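Giardin subunit alpha-1 (Giardia intestinalis, PDB 4EVF) binds calcium and, in a calcium-dependent manner, phospholipids such as phosphatidylserine, as an annexin involved in the attachment of the parasite to the intestinal mucosa. Local coordinates at residues 13-18 and 48-53; 19-24 and 288-293; 124-129 and 138-143; 163-168 and 172-177. All coordinates share one frame; numbering follows the deposited sequence.

Contact 1: 13-18 and 48-53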
loop_
_atom_site.group_PDB
_atom_site.type_symbol
_atom_site.label_atom_id
_atom_site.label_comp_id
_atom_site.label_asym_id
_atom_site.label_seq_id
_atom_site.Cartn_x
_atom_site.Cartn_y
_atom_site.Cartn_z
ATOM N N GLN A 13 0.759 -16.838 -24.285
ATOM C CA GLN A 13 -0.471 -17.137 -24.989
ATOM C C GLN A 13 -1.633 -16.258 -24.524
ATOM O O GLN A 13 -2.554 -15.981 -25.299
ATOM C CB GLN A 13 -0.802 -18.621 -24.858
ATOM C CG GLN A 13 0.045 -19.486 -25.763
ATOM C CD GLN A 13 0.173 -20.906 -25.268
ATOM O OE1 GLN A 13 -0.187 -21.215 -24.131
ATOM N NE2 GLN A 13 0.694 -21.784 -26.121
ATOM N N ALA A 14 -1.591 -15.825 -23.268
ATOM C CA ALA A 14 -2.635 -14.949 -22.749
ATOM C C ALA A 14 -2.457 -13.575 -23.376
ATOM O O ALA A 14 -3.434 -12.896 -23.703
ATOM C CB ALA A 14 -2.566 -14.865 -21.224
ATOM N N ILE A 15 -1.198 -13.179 -23.555
ATOM C CA ILE A 15 -0.864 -11.873 -24.118
ATOM C C ILE A 15 -1.226 -11.842 -25.590
ATOM O O ILE A 15 -1.757 -10.846 -26.100
ATOM C CB ILE A 15 0.639 -11.555 -23.956
ATOM C CG1 ILE A 15 0.988 -11.318 -22.483
ATOM C CG2 ILE A 15 1.019 -10.339 -24.776
ATOM C CD1 ILE A 15 2.472 -11.029 -22.249
ATOM N N ASP A 16 -0.930 -12.943 -26.274
ATOM C CA ASP A 16 -1.327 -13.112 -27.664
ATOM C C ASP A 16 -2.846 -13.066 -27.793
ATOM O O ASP A 16 -3.384 -12.478 -28.727
ATOM C CB ASP A 16 -0.808 -14.439 -28.211
ATOM C CG ASP A 16 0.695 -14.434 -28.436
ATOM O OD1 ASP A 16 1.261 -13.347 -28.698
ATOM O OD2 ASP A 16 1.308 -15.523 -28.367
ATOM N N ALA A 17 -3.532 -13.709 -26.856
ATOM C CA ALA A 17 -4.989 -13.706 -26.850
ATOM C C ALA A 17 -5.534 -12.358 -26.401
ATOM O O ALA A 17 -6.728 -12.092 -26.536
ATOM C CB ALA A 17 -5.520 -14.816 -25.957
ATOM N N LYS A 18 -4.660 -11.507 -25.867
ATOM C CA LYS A 18 -5.084 -10.223 -25.328
ATOM C C LYS A 18 -6.127 -10.425 -24.222
ATOM O O LYS A 18 -7.003 -9.586 -24.012
ATOM C CB LYS A 18 -5.644 -9.341 -26.445
ATOM C CG LYS A 18 -4.652 -9.055 -27.554
ATOM C CD LYS A 18 -5.284 -8.229 -28.664
ATOM C CE LYS A 18 -4.252 -7.369 -29.386
ATOM N NZ LYS A 18 -3.100 -8.164 -29.893
ATOM N N LYS A 48 11.963 -10.529 -25.247
ATOM C CA LYS A 48 11.242 -9.270 -25.033
ATOM C C LYS A 48 10.868 -9.169 -23.563
ATOM O O LYS A 48 10.559 -10.171 -22.932
ATOM C CB LYS A 48 9.966 -9.198 -25.893
ATOM C CG LYS A 48 10.202 -8.904 -27.373
ATOM C CD LYS A 48 8.888 -8.719 -28.136
ATOM C CE LYS A 48 8.425 -10.000 -28.844
ATOM N NZ LYS A 48 8.067 -11.118 -27.918
ATOM N N GLU A 49 10.887 -7.963 -23.011
ATOM C CA GLU A 49 10.502 -7.790 -21.619
ATOM C C GLU A 49 8.985 -7.953 -21.427
ATOM O O GLU A 49 8.189 -7.407 -22.200
ATOM C CB GLU A 49 10.959 -6.428 -21.125
ATOM C CG GLU A 49 11.308 -6.409 -19.658
ATOM C CD GLU A 49 12.809 -6.404 -19.421
ATOM O OE1 GLU A 49 13.553 -6.953 -20.266
ATOM O OE2 GLU A 49 13.235 -5.835 -18.393
ATOM N N LEU A 50 8.598 -8.696 -20.390
ATOM C CA LEU A 50 7.197 -9.060 -20.167
ATOM C C LEU A 50 6.251 -7.855 -20.065
ATOM O O LEU A 50 5.199 -7.837 -20.708
ATOM C CB LEU A 50 7.081 -9.980 -18.950
ATOM C CG LEU A 50 5.744 -10.546 -18.482
ATOM C CD1 LEU A 50 4.916 -11.110 -19.625
ATOM C CD2 LEU A 50 6.007 -11.615 -17.412
ATOM N N PRO A 51 6.614 -6.848 -19.258
ATOM C CA PRO A 51 5.835 -5.602 -19.232
ATOM C C PRO A 51 5.760 -4.906 -20.601
ATOM O O PRO A 51 4.718 -4.336 -20.925
ATOM C CB PRO A 51 6.590 -4.727 -18.222
ATOM C CG PRO A 51 7.950 -5.409 -18.034
ATOM C CD PRO A 51 7.669 -6.861 -18.231
ATOM N N ASP A 52 6.831 -4.954 -21.389
ATOM C CA ASP A 52 6.815 -4.363 -22.728
ATOM C C ASP A 52 5.857 -5.103 -23.667
ATOM O O ASP A 52 5.188 -4.489 -24.498
ATOM C CB ASP A 52 8.223 -4.318 -23.349
ATOM C CG ASP A 52 9.130 -3.292 -22.686
ATOM O OD1 ASP A 52 8.626 -2.475 -21.887
ATOM O OD2 ASP A 52 10.351 -3.294 -22.969
ATOM N N ASP A 53 5.791 -6.423 -23.537
ATOM C CA ASP A 53 4.895 -7.205 -24.380
ATOM C C ASP A 53 3.447 -6.953 -23.973
ATOM O O ASP A 53 2.577 -6.739 -24.820
ATOM C CB ASP A 53 5.252 -8.697 -24.327
ATOM C CG ASP A 53 6.171 -9.119 -25.471
ATOM O OD1 ASP A 53 6.592 -8.240 -26.248
ATOM O OD2 ASP A 53 6.475 -10.329 -25.589
#
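Ile15 and Leu50 meet because their torsions bring one methyl of each against the other. In Ile15, CG1 stands beside the backbone N (chi1 -69°) and the chain then runs straight on to CD1. In Leu50, CG lies opposite its own backbone N (chi1 -179°), and a chi2 of 46° turns CD1 until it is 3.6 Å from Ile15 CD1. The other branch of Ile15, CG2, is 3.9 Å from the backbone Asp53 O, while Ile15 CD1 touches Asp53 CB at 4.2 Å. The two helices involved, 4-16 and 50-57, belong to the predicted first annexin repeat. Helix 4-16 is closed by a Schellman motif with Lys18, at positive phi, as its C-prime residue. Ile23 and Tyr42 also touch Ile15, and Tyr42 covers Leu50 as well. Asp53 presents its methylene to the isoleucine and sends its carboxylate elsewhere. Lys48 NZ lies 2.9 Å from Asp53 OD2 in a salt bridge that uses the syn lone pair, and Tyr42 OH is hydrogen-bonded to the same oxygen. No polar bond crosses between 13-18 and 48-53, which implies that carbon packing joins them while the buried carboxylate is held by Lys48 and by Tyr42 of helix 32-46.

Contact 2: 19-24 and 288-293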
loop_
_atom_site.group_PDB
_atom_site.type_symbol
_atom_site.label_atom_id
_atom_site.label_comp_id
_atom_site.label_asym_id
_atom_site.label_seq_id
_atom_site.Cartn_x
_atom_site.Cartn_y
_atom_site.Cartn_z
ATOM N N ASP A 19 -6.015 -11.555 -23.533
ATOM C CA ASP A 19 -6.900 -11.934 -22.451
ATOM C C ASP A 19 -6.450 -11.278 -21.133
ATOM O O ASP A 19 -5.571 -11.789 -20.448
ATOM C CB ASP A 19 -6.881 -13.460 -22.331
ATOM C CG ASP A 19 -7.965 -14.005 -21.415
ATOM O OD1 ASP A 19 -8.608 -13.214 -20.688
ATOM O OD2 ASP A 19 -8.155 -15.247 -21.415
ATOM N N GLU A 20 -7.067 -10.153 -20.776
ATOM C CA GLU A 20 -6.674 -9.398 -19.582
ATOM C C GLU A 20 -6.910 -10.140 -18.273
ATOM O O GLU A 20 -6.040 -10.169 -17.393
ATOM C CB GLU A 20 -7.388 -8.047 -19.542
ATOM C CG GLU A 20 -6.835 -7.037 -20.517
ATOM C CD GLU A 20 -7.528 -5.693 -20.404
ATOM O OE1 GLU A 20 -8.736 -5.658 -20.074
ATOM O OE2 GLU A 20 -6.860 -4.671 -20.636
ATOM N N VAL A 21 -8.090 -10.730 -18.132
ATOM C CA VAL A 21 -8.386 -11.461 -16.911
ATOM C C VAL A 21 -7.427 -12.643 -16.752
ATOM O O VAL A 21 -7.019 -12.976 -15.637
ATOM C CB VAL A 21 -9.852 -11.925 -16.846
ATOM C CG1 VAL A 21 -10.086 -12.746 -15.596
ATOM C CG2 VAL A 21 -10.788 -10.724 -16.857
ATOM N N GLN A 22 -7.060 -13.270 -17.867
ATOM C CA GLN A 22 -6.127 -14.395 -17.811
ATOM C C GLN A 22 -4.725 -13.962 -17.361
ATOM O O GLN A 22 -4.056 -14.679 -16.609
ATOM C CB GLN A 22 -6.065 -15.129 -19.154
ATOM C CG GLN A 22 -5.118 -16.319 -19.167
ATOM C CD GLN A 22 -5.458 -17.370 -18.119
ATOM O OE1 GLN A 22 -6.511 -17.314 -17.478
ATOM N NE2 GLN A 22 -4.562 -18.337 -17.939
ATOM N N ILE A 23 -4.273 -12.799 -17.814
ATOM C CA ILE A 23 -2.996 -12.278 -17.336
ATOM C C ILE A 23 -3.099 -11.965 -15.847
ATOM O O ILE A 23 -2.205 -12.297 -15.066
ATOM C CB ILE A 23 -2.558 -11.032 -18.120
ATOM C CG1 ILE A 23 -2.351 -11.382 -19.596
ATOM C CG2 ILE A 23 -1.318 -10.394 -17.489
ATOM C CD1 ILE A 23 -2.289 -10.170 -20.498
ATOM N N ALA A 24 -4.204 -11.337 -15.455
ATOM C CA ALA A 24 -4.461 -11.051 -14.055
ATOM C C ALA A 24 -4.508 -12.339 -13.248
ATOM O O ALA A 24 -3.973 -12.403 -12.141
ATOM C CB ALA A 24 -5.777 -10.251 -13.893
ATOM N N LEU A 288 -9.508 -6.666 -10.918
ATOM C CA LEU A 288 -9.270 -6.489 -9.487
ATOM C C LEU A 288 -9.749 -7.686 -8.659
ATOM O O LEU A 288 -9.013 -8.182 -7.796
ATOM C CB LEU A 288 -9.887 -5.177 -8.970
ATOM C CG LEU A 288 -9.334 -3.842 -9.478
ATOM C CD1 LEU A 288 -10.103 -2.658 -8.843
ATOM C CD2 LEU A 288 -7.819 -3.713 -9.232
ATOM N N ARG A 289 -10.954 -8.164 -8.932
ATOM C CA ARG A 289 -11.483 -9.305 -8.219
ATOM C C ARG A 289 -10.595 -10.555 -8.400
ATOM O O ARG A 289 -10.454 -11.316 -7.516
ATOM C CB ARG A 289 -12.940 -9.624 -8.564
ATOM C CG ARG A 289 -13.985 -8.663 -8.025
ATOM C CD ARG A 289 -15.382 -9.033 -8.479
ATOM N NE ARG A 289 -15.943 -9.980 -7.561
ATOM C CZ ARG A 289 -17.190 -10.403 -7.553
ATOM N NH1 ARG A 289 -18.055 -9.950 -8.404
ATOM N NH2 ARG A 289 -17.571 -11.262 -6.656
ATOM N N THR A 290 -10.015 -10.738 -9.554
ATOM C CA THR A 290 -9.084 -11.843 -9.775
ATOM C C THR A 290 -7.854 -11.691 -8.869
ATOM O O THR A 290 -7.491 -12.608 -8.118
ATOM C CB THR A 290 -8.632 -11.916 -11.243
ATOM O OG1 THR A 290 -9.777 -12.031 -12.098
ATOM C CG2 THR A 290 -7.721 -13.119 -11.463
ATOM N N LEU A 291 -7.227 -10.523 -8.933
ATOM C CA LEU A 291 -5.996 -10.266 -8.185
ATOM C C LEU A 291 -6.185 -10.339 -6.675
ATOM O O LEU A 291 -5.278 -10.779 -5.966
ATOM C CB LEU A 291 -5.364 -8.934 -8.594
ATOM C CG LEU A 291 -4.909 -8.827 -10.056
ATOM C CD1 LEU A 291 -4.689 -7.377 -10.478
ATOM C CD2 LEU A 291 -3.640 -9.663 -10.289
ATOM N N TRP A 292 -7.356 -9.922 -6.185
ATOM C CA TRP A 292 -7.621 -9.894 -4.749
ATOM C C TRP A 292 -8.279 -11.180 -4.256
ATOM O O TRP A 292 -8.526 -11.346 -3.067
ATOM C CB TRP A 292 -8.432 -8.654 -4.353
ATOM C CG TRP A 292 -7.604 -7.420 -4.391
ATOM C CD1 TRP A 292 -7.574 -6.476 -5.380
ATOM C CD2 TRP A 292 -6.640 -7.012 -3.414
ATOM N NE1 TRP A 292 -6.660 -5.498 -5.066
ATOM C CE2 TRP A 292 -6.082 -5.798 -3.860
ATOM C CE3 TRP A 292 -6.213 -7.546 -2.189
ATOM C CZ2 TRP A 292 -5.108 -5.114 -3.136
ATOM C CZ3 TRP A 292 -5.243 -6.861 -1.468
ATOM C CH2 TRP A 292 -4.701 -5.659 -1.947
ATOM N N ARG A 293 -8.517 -12.097 -5.187
ATOM C CA ARG A 293 -9.072 -13.415 -4.894
ATOM C C ARG A 293 -10.459 -13.338 -4.270
ATOM O O ARG A 293 -10.749 -14.003 -3.277
ATOM C CB ARG A 293 -8.119 -14.243 -4.022
ATOM C CG ARG A 293 -6.884 -14.697 -4.769
ATOM C CD ARG A 293 -6.041 -15.666 -3.939
ATOM N NE ARG A 293 -4.731 -15.855 -4.546
ATOM C CZ ARG A 293 -3.709 -16.459 -3.945
ATOM N NH1 ARG A 293 -3.843 -16.934 -2.712
ATOM N NH2 ARG A 293 -2.546 -16.582 -4.573
#
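Thr290 OG1 is hydrogen-bonded to Pro286 O one turn back in its own helix, accepts a weak bond from Lys295 NZ, and also meets Val21 CG1 at 3.6 Å. This is a junction between the predicted first and fourth repeats of the annexin fold, and so between the two ends of the chain. The segments of helices 20-28 and 284-292 run almost parallel, crossing at -16° with their axes 9.1 Å apart. A small residue stands where the backbones come nearest, consistent with this spacing: Ala24 faces Leu291, and Ala24 CB is 4.2 Å from Leu291 CG. Beside it, Thr290 puts its methyl opposite its own backbone N (chi1 of OG1 -57°), so that CG2 packs 3.8 Å from Ala24 C. The same rotation sets OG1 beside the backbone N, where it bonds to Pro286 O and still touches Val21. Further polar links are the salt bridge of Glu20 with Arg283 and the bond from Arg293 NH2 to Ser28 O. Arg293 itself closes helix 284-292 with a Schellman motif. Leu66 and Leu70 cover Leu291 from helix 62-70, and Leu291 CD2 lies only 3.3 Å from Ala24 O.

Contact 3: 124-129 and 138-143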
loop_
_atom_site.group_PDB
_atom_site.type_symbol
_atom_site.label_atom_id
_atom_site.label_comp_id
_atom_site.label_asym_id
_atom_site.label_seq_id
_atom_site.Cartn_x
_atom_site.Cartn_y
_atom_site.Cartn_z
ATOM N N GLU A 124 14.726 13.392 0.970
ATOM C CA GLU A 124 15.028 14.807 0.783
ATOM C C GLU A 124 14.036 15.469 -0.179
ATOM O O GLU A 124 13.482 16.530 0.126
ATOM C CB GLU A 124 16.459 14.958 0.269
ATOM C CG GLU A 124 17.116 16.274 0.617
ATOM C CD GLU A 124 18.632 16.148 0.718
ATOM O OE1 GLU A 124 19.336 17.077 0.268
ATOM O OE2 GLU A 124 19.119 15.124 1.252
ATOM N N ASP A 125 13.812 14.840 -1.333
ATOM C CA ASP A 125 12.824 15.308 -2.311
ATOM C C ASP A 125 11.426 15.385 -1.707
ATOM O O ASP A 125 10.668 16.307 -1.986
ATOM C CB ASP A 125 12.767 14.368 -3.517
ATOM C CG ASP A 125 13.653 14.819 -4.664
ATOM O OD1 ASP A 125 14.467 15.755 -4.471
ATOM O OD2 ASP A 125 13.536 14.222 -5.762
ATOM N N PHE A 126 11.084 14.388 -0.901
ATOM C CA PHE A 126 9.780 14.325 -0.254
ATOM C C PHE A 126 9.592 15.489 0.714
ATOM O O PHE A 126 8.646 16.268 0.585
ATOM C CB PHE A 126 9.625 12.994 0.490
ATOM C CG PHE A 126 8.231 12.716 0.949
ATOM C CD1 PHE A 126 7.817 13.095 2.215
ATOM C CD2 PHE A 126 7.333 12.060 0.119
ATOM C CE1 PHE A 126 6.523 12.831 2.650
ATOM C CE2 PHE A 126 6.044 11.791 0.548
ATOM C CZ PHE A 126 5.635 12.180 1.818
ATOM N N MET A 127 10.490 15.613 1.686
ATOM C CA MET A 127 10.350 16.673 2.688
ATOM C C MET A 127 10.431 18.076 2.063
ATOM O O MET A 127 9.818 19.019 2.563
ATOM C CB MET A 127 11.373 16.522 3.818
ATOM C CG MET A 127 11.260 15.214 4.602
ATOM S SD MET A 127 9.583 14.825 5.166
ATOM C CE MET A 127 9.204 16.222 6.228
ATOM N N LYS A 128 11.184 18.197 0.972
ATOM C CA LYS A 128 11.258 19.439 0.214
ATOM C C LYS A 128 9.850 19.935 -0.119
ATOM O O LYS A 128 9.500 21.095 0.122
ATOM C CB LYS A 128 12.059 19.199 -1.068
ATOM C CG LYS A 128 11.977 20.295 -2.138
ATOM C CD LYS A 128 12.587 19.787 -3.449
ATOM C CE LYS A 128 12.154 20.621 -4.660
ATOM N NZ LYS A 128 12.709 22.001 -4.620
ATOM N N ASP A 129 9.035 19.036 -0.649
ATOM C CA ASP A 129 7.738 19.423 -1.192
ATOM C C ASP A 129 6.629 19.365 -0.148
ATOM O O ASP A 129 5.574 19.964 -0.321
ATOM C CB ASP A 129 7.378 18.551 -2.395
ATOM C CG ASP A 129 7.936 19.100 -3.717
ATOM O OD1 ASP A 129 8.460 20.234 -3.730
ATOM O OD2 ASP A 129 7.836 18.398 -4.747
ATOM N N LEU A 138 5.314 15.552 9.801
ATOM C CA LEU A 138 6.279 15.113 10.804
ATOM C C LEU A 138 6.203 13.600 11.028
ATOM O O LEU A 138 7.233 12.933 11.181
ATOM C CB LEU A 138 6.051 15.861 12.121
ATOM C CG LEU A 138 6.256 17.383 12.127
ATOM C CD1 LEU A 138 5.909 17.958 13.481
ATOM C CD2 LEU A 138 7.693 17.727 11.755
ATOM N N LEU A 139 4.988 13.061 11.059
ATOM C CA LEU A 139 4.819 11.613 11.178
ATOM C C LEU A 139 5.373 10.884 9.965
ATOM O O LEU A 139 6.013 9.842 10.116
ATOM C CB LEU A 139 3.356 11.222 11.429
ATOM C CG LEU A 139 3.062 9.724 11.617
ATOM C CD1 LEU A 139 3.849 9.097 12.767
ATOM C CD2 LEU A 139 1.561 9.518 11.840
ATOM N N MET A 140 5.137 11.413 8.764
ATOM C CA MET A 140 5.633 10.741 7.558
ATOM C C MET A 140 7.157 10.728 7.496
ATOM O O MET A 140 7.765 9.737 7.074
ATOM C CB MET A 140 5.041 11.337 6.274
ATOM C CG MET A 140 3.609 10.865 6.019
ATOM S SD MET A 140 3.015 11.319 4.373
ATOM C CE MET A 140 1.263 10.931 4.531
ATOM N N GLU A 141 7.769 11.815 7.939
ATOM C CA GLU A 141 9.229 11.882 8.009
ATOM C C GLU A 141 9.784 10.779 8.912
ATOM O O GLU A 141 10.724 10.071 8.550
ATOM C CB GLU A 141 9.681 13.240 8.543
ATOM C CG GLU A 141 11.189 13.390 8.565
ATOM C CD GLU A 141 11.630 14.761 9.014
ATOM O OE1 GLU A 141 10.885 15.420 9.766
ATOM O OE2 GLU A 141 12.731 15.179 8.609
ATOM N N LYS A 142 9.195 10.642 10.091
ATOM C CA LYS A 142 9.652 9.641 11.053
ATOM C C LYS A 142 9.292 8.224 10.594
ATOM O O LYS A 142 10.032 7.272 10.819
ATOM C CB LYS A 142 9.045 9.935 12.422
ATOM C CG LYS A 142 9.590 9.082 13.550
ATOM C CD LYS A 142 10.103 9.957 14.678
ATOM C CE LYS A 142 9.067 10.982 15.070
ATOM N NZ LYS A 142 9.622 11.953 16.050
ATOM N N TRP A 143 8.148 8.094 9.933
ATOM C CA TRP A 143 7.742 6.817 9.366
ATOM C C TRP A 143 8.764 6.301 8.359
ATOM O O TRP A 143 9.140 5.123 8.385
ATOM C CB TRP A 143 6.389 6.951 8.677
ATOM C CG TRP A 143 5.739 5.645 8.396
ATOM C CD1 TRP A 143 5.903 4.862 7.288
ATOM C CD2 TRP A 143 4.799 4.973 9.232
ATOM N NE1 TRP A 143 5.121 3.736 7.392
ATOM C CE2 TRP A 143 4.431 3.783 8.576
ATOM C CE3 TRP A 143 4.240 5.257 10.483
ATOM C CZ2 TRP A 143 3.517 2.873 9.130
ATOM C CZ3 TRP A 143 3.332 4.360 11.026
ATOM C CH2 TRP A 143 2.981 3.184 10.350
#
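Phe126 and Met140 form a Met-aromatic contact in which the sulfur comes to the ring from its rim. Met140 SD sits 3.8 Å from Phe126 CZ and 5.0 Å from the ring centroid, 80° off the normal and hence near the ring plane. An extended chain beyond CG carries the sulfur there, and Met140 CB follows at 4.2 Å from Phe126 CE1. Phe95, from helix 92-100, meets the same phenylalanine ring and also touches Met140. Sulfur against aliphatic carbon is the second kind of contact. The Met127 chain is bent twice (chi2 -50°, chi3 -61°), and this folds its thioether across the stem of Glu141, with Met127 SD 3.7 Å from Glu141 CB and Met127 CE 3.8 Å from the same CB. Segments 124-129 and 138-143, on the consecutive helices 122-130 and 135-145, both lie in the predicted second annexin repeat, and helix 135-145 also packs on helices 171-180 and 211-225. The polar interaction is made by Glu141 with a residue outside the two segments. Met127 CE reaches along to the carboxylate, 4.0 Å from Glu141 CD, and Glu141 OE2 forms a salt bridge with Arg132 NH2; Arg132 is touched in turn by the side chain of Met127.

Contact 4: 163-168 and 172-177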
loop_
_atom_site.group_PDB
_atom_site.type_symbol
_atom_site.label_atom_id
_atom_site.label_comp_id
_atom_site.label_asym_id
_atom_site.label_seq_id
_atom_site.Cartn_x
_atom_site.Cartn_y
_atom_site.Cartn_z
ATOM N N ASP A 163 -3.252 7.617 26.024
ATOM C CA ASP A 163 -4.509 8.300 26.346
ATOM C C ASP A 163 -4.287 9.688 26.941
ATOM O O ASP A 163 -4.988 10.638 26.596
ATOM C CB ASP A 163 -5.337 7.451 27.317
ATOM C CG ASP A 163 -6.581 8.174 27.821
ATOM O OD1 ASP A 163 -7.629 8.116 27.142
ATOM O OD2 ASP A 163 -6.513 8.786 28.908
ATOM N N GLN A 164 -3.321 9.801 27.847
ATOM C CA GLN A 164 -3.013 11.084 28.459
ATOM C C GLN A 164 -2.458 12.035 27.404
ATOM O O GLN A 164 -2.787 13.218 27.391
ATOM C CB GLN A 164 -2.039 10.914 29.633
ATOM C CG GLN A 164 -2.616 10.128 30.807
ATOM C CD GLN A 164 -1.579 9.801 31.875
ATOM O OE1 GLN A 164 -0.389 9.635 31.578
ATOM N NE2 GLN A 164 -2.026 9.701 33.124
ATOM N N ALA A 165 -1.635 11.512 26.500
ATOM C CA ALA A 165 -1.124 12.321 25.395
ATOM C C ALA A 165 -2.251 12.865 24.509
ATOM O O ALA A 165 -2.233 14.039 24.128
ATOM C CB ALA A 165 -0.129 11.528 24.565
ATOM N N PHE A 166 -3.223 12.015 24.171
ATOM C CA PHE A 166 -4.371 12.459 23.378
ATOM C C PHE A 166 -5.146 13.543 24.135
ATOM O O PHE A 166 -5.499 14.590 23.577
ATOM C CB PHE A 166 -5.312 11.293 23.053
ATOM C CG PHE A 166 -4.892 10.473 21.859
ATOM C CD1 PHE A 166 -4.525 9.141 22.005
ATOM C CD2 PHE A 166 -4.890 11.025 20.586
ATOM C CE1 PHE A 166 -4.146 8.380 20.907
ATOM C CE2 PHE A 166 -4.515 10.273 19.490
ATOM C CZ PHE A 166 -4.147 8.945 19.648
ATOM N N ASP A 167 -5.394 13.287 25.415
ATOM C CA ASP A 167 -6.210 14.191 26.216
ATOM C C ASP A 167 -5.555 15.566 26.416
ATOM O O ASP A 167 -6.242 16.583 26.499
ATOM C CB ASP A 167 -6.554 13.557 27.559
ATOM C CG ASP A 167 -7.748 14.220 28.222
ATOM O OD1 ASP A 167 -8.800 14.381 27.549
ATOM O OD2 ASP A 167 -7.626 14.594 29.410
ATOM N N GLN A 168 -4.230 15.595 26.474
ATOM C CA GLN A 168 -3.487 16.837 26.645
ATOM C C GLN A 168 -3.052 17.457 25.320
ATOM O O GLN A 168 -2.403 18.494 25.312
ATOM C CB GLN A 168 -2.254 16.588 27.518
ATOM C CG GLN A 168 -2.584 15.979 28.868
ATOM C CD GLN A 168 -1.377 15.359 29.546
ATOM O OE1 GLN A 168 -0.233 15.747 29.288
ATOM N NE2 GLN A 168 -1.626 14.381 30.414
ATOM N N ALA A 172 3.509 16.025 20.123
ATOM C CA ALA A 172 4.891 15.559 19.986
ATOM C C ALA A 172 5.000 14.085 20.388
ATOM O O ALA A 172 5.674 13.294 19.717
ATOM C CB ALA A 172 5.858 16.429 20.805
ATOM N N TYR A 173 4.326 13.714 21.473
ATOM C CA TYR A 173 4.329 12.322 21.945
ATOM C C TYR A 173 3.633 11.425 20.921
ATOM O O TYR A 173 4.040 10.281 20.684
ATOM C CB TYR A 173 3.610 12.229 23.293
ATOM C CG TYR A 173 3.663 10.875 23.969
ATOM C CD1 TYR A 173 4.558 10.634 25.005
ATOM C CD2 TYR A 173 2.805 9.846 23.591
ATOM C CE1 TYR A 173 4.613 9.412 25.629
ATOM C CE2 TYR A 173 2.853 8.609 24.209
ATOM C CZ TYR A 173 3.768 8.400 25.231
ATOM O OH TYR A 173 3.832 7.185 25.864
ATOM N N LEU A 174 2.570 11.955 20.325
ATOM C CA LEU A 174 1.792 11.223 19.336
ATOM C C LEU A 174 2.613 10.897 18.089
ATOM O O LEU A 174 2.575 9.768 17.586
ATOM C CB LEU A 174 0.561 12.030 18.964
ATOM C CG LEU A 174 -0.758 11.755 19.687
ATOM C CD1 LEU A 174 -0.622 11.111 21.045
ATOM C CD2 LEU A 174 -1.618 13.040 19.729
ATOM N N ILE A 175 3.353 11.886 17.598
ATOM C CA ILE A 175 4.142 11.727 16.384
ATOM C C ILE A 175 5.249 10.700 16.618
ATOM O O ILE A 175 5.494 9.822 15.793
ATOM C CB ILE A 175 4.728 13.078 15.931
ATOM C CG1 ILE A 175 3.603 14.018 15.478
ATOM C CG2 ILE A 175 5.723 12.891 14.808
ATOM C CD1 ILE A 175 4.011 15.482 15.424
ATOM N N ASP A 176 5.910 10.817 17.759
ATOM C CA ASP A 176 6.973 9.892 18.115
ATOM C C ASP A 176 6.409 8.495 18.363
ATOM O O ASP A 176 6.993 7.511 17.944
ATOM C CB ASP A 176 7.710 10.393 19.358
ATOM C CG ASP A 176 8.774 9.431 19.816
ATOM O OD1 ASP A 176 9.885 9.483 19.250
ATOM O OD2 ASP A 176 8.493 8.618 20.726
ATOM N N PHE A 177 5.267 8.406 19.040
ATOM C CA PHE A 177 4.680 7.101 19.315
ATOM C C PHE A 177 4.300 6.344 18.042
ATOM O O PHE A 177 4.744 5.224 17.816
ATOM C CB PHE A 177 3.451 7.208 20.224
ATOM C CG PHE A 177 2.758 5.896 20.437
ATOM C CD1 PHE A 177 1.737 5.490 19.587
ATOM C CD2 PHE A 177 3.153 5.046 21.462
ATOM C CE1 PHE A 177 1.111 4.272 19.773
ATOM C CE2 PHE A 177 2.522 3.848 21.659
ATOM C CZ PHE A 177 1.509 3.445 20.816
#
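Phe166 turns one face of its ring toward Leu174, and the two side chains meet at about a right angle. Leu174 CD1 stands over the middle of that face, 4.2 Å from the centroid and only 5° off the ring normal, a CH-pi contact of nearly axial geometry. The second methyl, on the same face, lies above the border of the ring, with Leu174 CD2 3.9 Å from Phe166 CD2, so the forked end of the leucine spans the ring from centre to border. The branch that points into the ring also serves the neighbouring residue: Leu174 CD1 is 3.6 Å from Ala165 CB. Ala165 CB is received between two residues of the opposite helix, for Tyr173 CD2 approaches Ala165 CB at 3.5 Å. Tyr173 has its ring opposite the backbone N (chi1 -174°), which carries CG, 3.9 Å from Ala165 CB, and the rest of the ring along the flank of helix 155-167, where Glu158 and Arg161 touch it. Helices 155-167 and 171-180 are consecutive members of the predicted third annexin repeat, joined by a very short connection. Their segments cross at -135° with the axes 9.4 Å apart. Asn170, in the connection, accepts through OD1 a hydrogen bond from Tyr173 N and so ties the turn to the start of the second helix. The Phe166 side chain is enclosed further by Phe193 from helix 183-196 and by Ala204, Ile205 and Ile208 from helix 201-208, of which Ile208 reaches Leu174 too.

All four contacts are largely buried, and none has a hydrogen bond between its own segments, yet their chemistry differs with place. Contacts 1, 3 and 4 each stay inside one predicted repeat, whereas contact 2 joins the first to the fourth. Contacts 1 and 2 touch through consecutive helices 4-16 and 20-28, with Ala14 packed on Gln22 and Ile23. Contacts 3 and 4 touch likewise, Leu138 and Leu139 meeting Ile175 across the second and third repeats. Aliphatic methyls dominate contact 1, an alanine set against a threonine and a leucine marks the near-parallel contact 2, sulfur contact 3 and an aromatic face contact 4. Contacts 1 and 4 lie farthest out, their centres about 51 Å apart.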